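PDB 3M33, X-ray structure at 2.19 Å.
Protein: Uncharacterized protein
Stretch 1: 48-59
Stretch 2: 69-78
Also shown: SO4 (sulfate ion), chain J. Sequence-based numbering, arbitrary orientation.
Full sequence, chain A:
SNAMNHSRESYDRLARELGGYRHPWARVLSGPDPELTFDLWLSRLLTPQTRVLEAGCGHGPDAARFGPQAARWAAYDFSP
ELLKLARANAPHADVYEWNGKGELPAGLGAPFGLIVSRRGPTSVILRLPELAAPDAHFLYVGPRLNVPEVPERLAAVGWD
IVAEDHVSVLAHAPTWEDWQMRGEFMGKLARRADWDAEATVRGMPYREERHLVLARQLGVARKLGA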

# COMPACT_ATOMS: atom_id res chain seq x y z
N PRO A 48 -22.22 -2.01 1.20
CA PRO A 48 -22.74 -1.95 -0.18
C PRO A 48 -23.13 -0.53 -0.59
O PRO A 48 -23.54 -0.33 -1.72
CB PRO A 48 -23.99 -2.84 -0.14
CG PRO A 48 -23.86 -3.66 1.10
CD PRO A 48 -23.09 -2.81 2.07
N GLN A 49 -23.01 0.44 0.32
CA GLN A 49 -23.22 1.84 -0.04
C GLN A 49 -21.90 2.62 -0.21
O GLN A 49 -21.91 3.76 -0.63
CB GLN A 49 -24.10 2.54 1.01
CG GLN A 49 -25.56 2.03 1.09
CD GLN A 49 -25.71 0.64 1.73
OE1 GLN A 49 -25.00 0.30 2.68
NE2 GLN A 49 -26.66 -0.15 1.21
N THR A 50 -20.77 2.02 0.14
CA THR A 50 -19.49 2.76 0.16
C THR A 50 -18.89 2.99 -1.23
O THR A 50 -18.70 2.05 -1.99
CB THR A 50 -18.44 2.01 0.99
OG1 THR A 50 -18.95 1.76 2.30
CG2 THR A 50 -17.16 2.82 1.07
N ARG A 51 -18.57 4.25 -1.53
CA ARG A 51 -17.81 4.61 -2.73
C ARG A 51 -16.33 4.71 -2.39
O ARG A 51 -15.93 5.56 -1.58
CB ARG A 51 -18.28 5.95 -3.30
CG ARG A 51 -19.77 6.22 -3.17
CD ARG A 51 -20.56 5.65 -4.30
NE ARG A 51 -20.47 6.44 -5.52
CZ ARG A 51 -21.10 6.13 -6.65
NH1 ARG A 51 -21.88 5.05 -6.71
NH2 ARG A 51 -20.96 6.89 -7.73
N VAL A 52 -15.52 3.87 -3.02
CA VAL A 52 -14.12 3.78 -2.67
C VAL A 52 -13.23 4.35 -3.77
O VAL A 52 -13.49 4.17 -4.96
CB VAL A 52 -13.71 2.32 -2.41
CG1 VAL A 52 -12.25 2.24 -1.96
CG2 VAL A 52 -14.63 1.70 -1.37
N LEU A 53 -12.19 5.07 -3.35
CA LEU A 53 -11.09 5.44 -4.23
C LEU A 53 -9.80 4.82 -3.70
O LEU A 53 -9.42 5.06 -2.54
CB LEU A 53 -10.94 6.95 -4.31
CG LEU A 53 -9.77 7.40 -5.18
CD1 LEU A 53 -10.07 7.12 -6.66
CD2 LEU A 53 -9.50 8.87 -4.98
N GLU A 54 -9.15 4.02 -4.53
CA GLU A 54 -7.88 3.40 -4.15
C GLU A 54 -6.73 4.03 -4.91
O GLU A 54 -6.70 3.99 -6.14
CB GLU A 54 -7.89 1.90 -4.42
CG GLU A 54 -6.65 1.20 -3.89
CD GLU A 54 -6.39 -0.17 -4.52
OE1 GLU A 54 -7.22 -0.66 -5.32
OE2 GLU A 54 -5.33 -0.74 -4.21
N ALA A 55 -5.79 4.62 -4.19
CA ALA A 55 -4.59 5.19 -4.80
C ALA A 55 -3.51 4.13 -4.98
O ALA A 55 -3.17 3.40 -4.04
CB ALA A 55 -4.06 6.36 -3.95
N GLY A 56 -2.98 4.03 -6.19
CA GLY A 56 -1.90 3.10 -6.49
C GLY A 56 -2.34 1.65 -6.51
O GLY A 56 -1.79 0.84 -5.75
N CYS A 57 -3.29 1.31 -7.39
CA CYS A 57 -3.91 -0.02 -7.33
C CYS A 57 -3.04 -1.13 -7.91
O CYS A 57 -3.36 -2.31 -7.76
CB CYS A 57 -5.26 -0.02 -8.05
SG CYS A 57 -5.03 0.36 -9.81
N GLY A 58 -1.95 -0.78 -8.59
CA GLY A 58 -1.13 -1.82 -9.21
C GLY A 58 -1.97 -2.71 -10.11
O GLY A 58 -2.75 -2.21 -10.94
N HIS A 59 -1.83 -4.03 -9.97
CA HIS A 59 -2.55 -4.96 -10.86
C HIS A 59 -3.92 -5.37 -10.27
O HIS A 59 -4.49 -6.39 -10.65
CB HIS A 59 -1.69 -6.20 -11.16
CG HIS A 59 -1.34 -7.00 -9.94
ND1 HIS A 59 -0.38 -6.59 -9.04
CD2 HIS A 59 -1.83 -8.17 -9.46
CE1 HIS A 59 -0.30 -7.47 -8.05
NE2 HIS A 59 -1.17 -8.43 -8.28
N GLN A 69 -17.28 -5.70 -2.29
CA GLN A 69 -17.98 -5.45 -1.03
C GLN A 69 -18.47 -4.01 -0.98
O GLN A 69 -19.32 -3.66 -0.16
CB GLN A 69 -17.08 -5.76 0.18
CG GLN A 69 -17.28 -7.16 0.73
CD GLN A 69 -16.31 -7.50 1.85
OE1 GLN A 69 -16.69 -8.09 2.87
NE2 GLN A 69 -15.03 -7.14 1.67
N ALA A 70 -17.97 -3.18 -1.89
CA ALA A 70 -18.33 -1.76 -1.96
C ALA A 70 -19.37 -1.47 -3.04
O ALA A 70 -19.60 -2.29 -3.93
CB ALA A 70 -17.06 -0.91 -2.20
N ALA A 71 -19.99 -0.29 -2.98
CA ALA A 71 -20.92 0.14 -4.03
C ALA A 71 -20.15 0.40 -5.31
O ALA A 71 -20.63 0.10 -6.40
CB ALA A 71 -21.65 1.42 -3.60
N ARG A 72 -18.98 1.01 -5.17
CA ARG A 72 -18.11 1.31 -6.30
C ARG A 72 -16.66 1.32 -5.81
O ARG A 72 -16.38 1.84 -4.74
CB ARG A 72 -18.47 2.68 -6.90
CG ARG A 72 -17.61 3.08 -8.10
CD ARG A 72 -18.13 4.34 -8.78
NE ARG A 72 -17.31 4.70 -9.94
CZ ARG A 72 -16.45 5.71 -9.96
NH1 ARG A 72 -16.32 6.48 -8.88
NH2 ARG A 72 -15.74 5.96 -11.05
N TRP A 73 -15.76 0.70 -6.56
CA TRP A 73 -14.34 0.76 -6.25
C TRP A 73 -13.62 1.43 -7.40
O TRP A 73 -13.35 0.81 -8.43
CB TRP A 73 -13.78 -0.66 -6.05
CG TRP A 73 -12.38 -0.74 -5.49
CD1 TRP A 73 -11.20 -0.62 -6.18
CD2 TRP A 73 -12.02 -1.00 -4.13
NE1 TRP A 73 -10.14 -0.77 -5.33
CE2 TRP A 73 -10.61 -1.01 -4.06
CE3 TRP A 73 -12.76 -1.23 -2.96
CZ2 TRP A 73 -9.93 -1.22 -2.87
CZ3 TRP A 73 -12.07 -1.44 -1.77
CH2 TRP A 73 -10.67 -1.43 -1.74
N ALA A 74 -13.33 2.72 -7.26
CA ALA A 74 -12.54 3.41 -8.27
C ALA A 74 -11.07 3.27 -7.86
O ALA A 74 -10.75 3.26 -6.68
CB ALA A 74 -12.95 4.89 -8.35
N ALA A 75 -10.18 3.15 -8.83
CA ALA A 75 -8.78 2.87 -8.53
C ALA A 75 -7.87 3.49 -9.60
O ALA A 75 -8.26 3.57 -10.77
CB ALA A 75 -8.56 1.38 -8.47
N TYR A 76 -6.67 3.93 -9.22
CA TYR A 76 -5.74 4.42 -10.24
C TYR A 76 -4.30 4.06 -10.02
O TYR A 76 -3.85 3.89 -8.88
CB TYR A 76 -5.85 5.94 -10.40
CG TYR A 76 -5.36 6.73 -9.20
CD1 TYR A 76 -4.02 7.07 -9.06
CD2 TYR A 76 -6.25 7.15 -8.21
CE1 TYR A 76 -3.58 7.81 -7.97
CE2 TYR A 76 -5.83 7.89 -7.13
CZ TYR A 76 -4.50 8.22 -7.01
OH TYR A 76 -4.08 8.94 -5.93
N ASP A 77 -3.57 3.94 -11.12
CA ASP A 77 -2.12 3.86 -11.08
C ASP A 77 -1.53 4.42 -12.37
O ASP A 77 -2.27 4.81 -13.30
CB ASP A 77 -1.64 2.43 -10.84
CG ASP A 77 -0.39 2.40 -9.96
OD1 ASP A 77 0.39 3.39 -10.01
OD2 ASP A 77 -0.20 1.41 -9.21
N PHE A 78 -0.20 4.47 -12.43
CA PHE A 78 0.49 5.11 -13.56
C PHE A 78 0.67 4.21 -14.79
O PHE A 78 0.40 4.63 -15.91
CB PHE A 78 1.85 5.66 -13.12
CG PHE A 78 2.64 6.27 -14.25
CD1 PHE A 78 2.38 7.57 -14.66
CD2 PHE A 78 3.62 5.55 -14.91
CE1 PHE A 78 3.10 8.15 -15.70
CE2 PHE A 78 4.34 6.12 -15.95
CZ PHE A 78 4.08 7.42 -16.35
S SO4 J . -20.07 6.88 0.58
O1 SO4 J . -20.01 6.20 1.88
O2 SO4 J . -21.42 6.78 0.02
O3 SO4 J . -19.73 8.30 0.75
O4 SO4 J . -19.14 6.24 -0.32

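Two neighbouring parallel strands, 51-55 and 72-77, illustrate how a backbone ladder sets the register and side chains then exploit it. Their axes approach to 4.5 Å at 16°, and the two stretches together bury 910 Å².

The ladder is built as parallel sheets require, with alternate residues of stretch 1 bonding in both directions. V52 N donates to R72 O (2.8 Å) and V52 O accepts from A74 N (2.7 Å); E54 repeats the pattern, its N reaching A74 O (2.8 Å) and its O accepting Y76 N (3.1 Å). At the start, T50 O takes A71 N at 2.8 Å and, weakly, R72 N at 3.4 Å. At the far end, Y76 O receives C57 N at 3.0 Å and a weak bond from G56 N at 2.8 Å. Between the rungs, L53 CA lies 3.3 Å from A74 O, a CA-H...O contact.

Two side-chain hydrogen bonds supplement this framework. W73 NE1 donates to E54 OE1 (2.9 Å), so the buried carboxylate meets the indole at its edge, where the polar N-H lies. D77 OD2 accepts G58 N (2.9 Å), tying the turn to the neighbouring strand; the positive phi of G56 and G58 suits glycine.

Apolar packing divides between the sheet faces. On the V52, W73, E54 and A75 face, V52 CG1 sits 3.7 Å from the centroid of the six-membered ring of W73, over its face, while V52 CG2 reaches A70 CB at 3.7 Å. On the other face, L53 CD1 touches A74 CB (4.0 Å) and Y76 CD2 (4.1 Å), the latter at the ring edge. The Y76 ring turns its face to A55 CA, 4.0 Å from its centroid; compact A55 also brings CB within 3.6 Å of Y76 CZ.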